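Local structure of tailspike protein (Acinetobacter phage vB_ApiP_P1, 6E1R) at residues G16-K21 / V35-Y40. The protein probably acts as a hydrolase that recognises and degrades the capsular polysaccharide of Acinetobacter baumannii when the phage attaches to its host. Residues are numbered along the deposited sequence; the frame is centred on the assembly and turned at random.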
loop_
_atom_site.group_PDB
_atom_site.type_symbol
_atom_site.label_atom_id
_atom_site.label_comp_id
_atom_site.label_asym_id
_atom_site.label_seq_id
_atom_site.Cartn_x
_atom_site.Cartn_y
_atom_site.Cartn_z
ATOM N N GLY A 16 -50.555 29.917 -14.147
ATOM C CA GLY A 16 -50.311 30.862 -13.080
ATOM C C GLY A 16 -49.140 30.410 -12.232
ATOM O O GLY A 16 -48.381 29.515 -12.612
ATOM N N VAL A 17 -48.996 31.068 -11.085
ATOM C CA VAL A 17 -47.929 30.774 -10.139
ATOM C C VAL A 17 -48.534 30.591 -8.754
ATOM O O VAL A 17 -49.420 31.350 -8.344
ATOM C CB VAL A 17 -46.850 31.879 -10.128
ATOM C CG1 VAL A 17 -46.123 31.925 -11.462
ATOM C CG2 VAL A 17 -47.469 33.227 -9.825
ATOM N N VAL A 18 -48.071 29.565 -8.043
ATOM C CA VAL A 18 -48.476 29.305 -6.669
ATOM C C VAL A 18 -47.221 29.303 -5.803
ATOM O O VAL A 18 -46.107 29.087 -6.283
ATOM C CB VAL A 18 -49.258 27.983 -6.520
ATOM C CG1 VAL A 18 -50.461 27.974 -7.449
ATOM C CG2 VAL A 18 -48.361 26.797 -6.811
ATOM N N ASN A 19 -47.412 29.559 -4.509
ATOM C CA ASN A 19 -46.292 29.748 -3.598
ATOM C C ASN A 19 -46.139 28.633 -2.571
ATOM O O ASN A 19 -45.197 28.678 -1.773
ATOM C CB ASN A 19 -46.413 31.100 -2.883
ATOM C CG ASN A 19 -47.638 31.187 -1.995
ATOM O OD1 ASN A 19 -48.522 30.336 -2.052
ATOM N ND2 ASN A 19 -47.694 32.224 -1.166
ATOM N N SER A 20 -47.027 27.641 -2.560
ATOM C CA SER A 20 -46.949 26.583 -1.561
ATOM C C SER A 20 -47.673 25.349 -2.082
ATOM O O SER A 20 -48.418 25.405 -3.063
ATOM C CB SER A 20 -47.542 27.028 -0.220
ATOM O OG SER A 20 -48.927 27.304 -0.341
ATOM N N LYS A 21 -47.444 24.228 -1.393
ATOM C CA LYS A 21 -48.100 22.978 -1.760
ATOM C C LYS A 21 -49.579 22.997 -1.404
ATOM O O LYS A 21 -50.396 22.410 -2.122
ATOM C CB LYS A 21 -47.393 21.802 -1.081
ATOM C CG LYS A 21 -47.998 20.437 -1.365
ATOM C CD LYS A 21 -48.704 19.878 -0.139
ATOM C CE LYS A 21 -49.214 18.467 -0.389
ATOM N NZ LYS A 21 -49.789 17.857 0.843
ATOM N N VAL A 35 -48.273 24.930 -14.239
ATOM C CA VAL A 35 -48.228 25.955 -13.207
ATOM C C VAL A 35 -46.817 25.998 -12.632
ATOM O O VAL A 35 -46.057 25.031 -12.714
ATOM C CB VAL A 35 -49.272 25.687 -12.095
ATOM C CG1 VAL A 35 -48.859 24.490 -11.249
ATOM C CG2 VAL A 35 -49.501 26.920 -11.232
ATOM N N LEU A 36 -46.468 27.146 -12.057
ATOM C CA LEU A 36 -45.170 27.363 -11.431
ATOM C C LEU A 36 -45.351 27.446 -9.923
ATOM O O LEU A 36 -46.075 28.316 -9.428
ATOM C CB LEU A 36 -44.506 28.635 -11.963
ATOM C CG LEU A 36 -43.297 29.165 -11.183
ATOM C CD1 LEU A 36 -42.177 28.142 -11.108
ATOM C CD2 LEU A 36 -42.789 30.460 -11.799
HETATM N N MSE A 37 -44.697 26.544 -9.198
HETATM C CA MSE A 37 -44.718 26.592 -7.745
HETATM C C MSE A 37 -43.379 27.089 -7.219
HETATM O O MSE A 37 -42.330 26.533 -7.544
HETATM C CB MSE A 37 -45.047 25.221 -7.152
HETATM C CG MSE A 37 -45.319 25.257 -5.656
HETATM SE SE MSE A 37 -45.891 23.546 -4.921
HETATM C CE MSE A 37 -44.183 22.607 -4.976
ATOM N N THR A 38 -43.419 28.147 -6.415
ATOM C CA THR A 38 -42.217 28.739 -5.829
ATOM C C THR A 38 -42.144 28.285 -4.375
ATOM O O THR A 38 -42.631 28.962 -3.468
ATOM C CB THR A 38 -42.237 30.257 -5.946
ATOM O OG1 THR A 38 -43.362 30.778 -5.228
ATOM C CG2 THR A 38 -42.335 30.676 -7.405
ATOM N N GLY A 39 -41.532 27.126 -4.157
ATOM C CA GLY A 39 -41.387 26.589 -2.820
ATOM C C GLY A 39 -42.515 25.677 -2.382
ATOM O O GLY A 39 -43.683 25.907 -2.711
ATOM N N TYR A 40 -42.165 24.628 -1.634
ATOM C CA TYR A 40 -43.168 23.694 -1.133
ATOM C C TYR A 40 -44.068 24.351 -0.095
ATOM O O TYR A 40 -45.256 24.020 -0.005
ATOM C CB TYR A 40 -42.474 22.462 -0.549
ATOM C CG TYR A 40 -43.350 21.236 -0.384
ATOM C CD1 TYR A 40 -44.233 21.121 0.682
ATOM C CD2 TYR A 40 -43.278 20.185 -1.290
ATOM C CE1 TYR A 40 -45.025 19.998 0.835
ATOM C CE2 TYR A 40 -44.065 19.060 -1.145
ATOM C CZ TYR A 40 -44.938 18.971 -0.082
ATOM O OH TYR A 40 -45.723 17.851 0.065
#
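Lys21 and Tyr40 lie side by side, their side chains pointing the same way, with Lys21 CB over one face of the ring, toward its rim. Lys21 CB sits 3.8 Å from the Tyr40 ring centroid, 21° off the ring normal, which meets the geometry of a CH-pi contact. Lys21 CG, anti to the backbone N (chi1 179°), meets Tyr40 CZ at 3.6 Å. The chain then bends at chi2 (-109°), and CD and CE come close to the hydroxyl, Lys21 CE at 3.6 Å from Tyr40 OH. The backbone joins the same pair: Lys21 N donates to Tyr40 O at 2.6 Å, from above the carbonyl plane. The polar ends have partners beyond the contact, a hydrogen bond from Tyr40 OH to Gly63 O and a long, weak ion pair from Lys21 NZ to Glu25.

Val18, the other residue with a large buried area, works through its backbone and both methyls. Val18 N donates to Leu36 O and Thr38 N donates to Val18 O at 2.9 Å, so Val18 bonds to residues flanking Met37, as parallel pairing requires. On the face shared with Val35 and Met37 (selenomethionine), Val18 CG1 meets Val35 CG2 at 4.0 Å, while Val18 CG2 packs against Met37 CG at 3.6 Å. On the other face Val17 lies beside Leu36; there His50 and Met12 of the second subunit also pack.

Strands 16-18 and 34-37 are the two parallel strands of a beta-alpha-beta unit, connected through helix 21-25, in the N-terminal part of this fragment. Strand 49-53 continues the sheet beyond 34-37. Because backbone bonds recur from Val18 to Lys21, with methyl packing and a lysine CB over an aromatic face beside them, the association continues past the strand ends without a charged group as its main link.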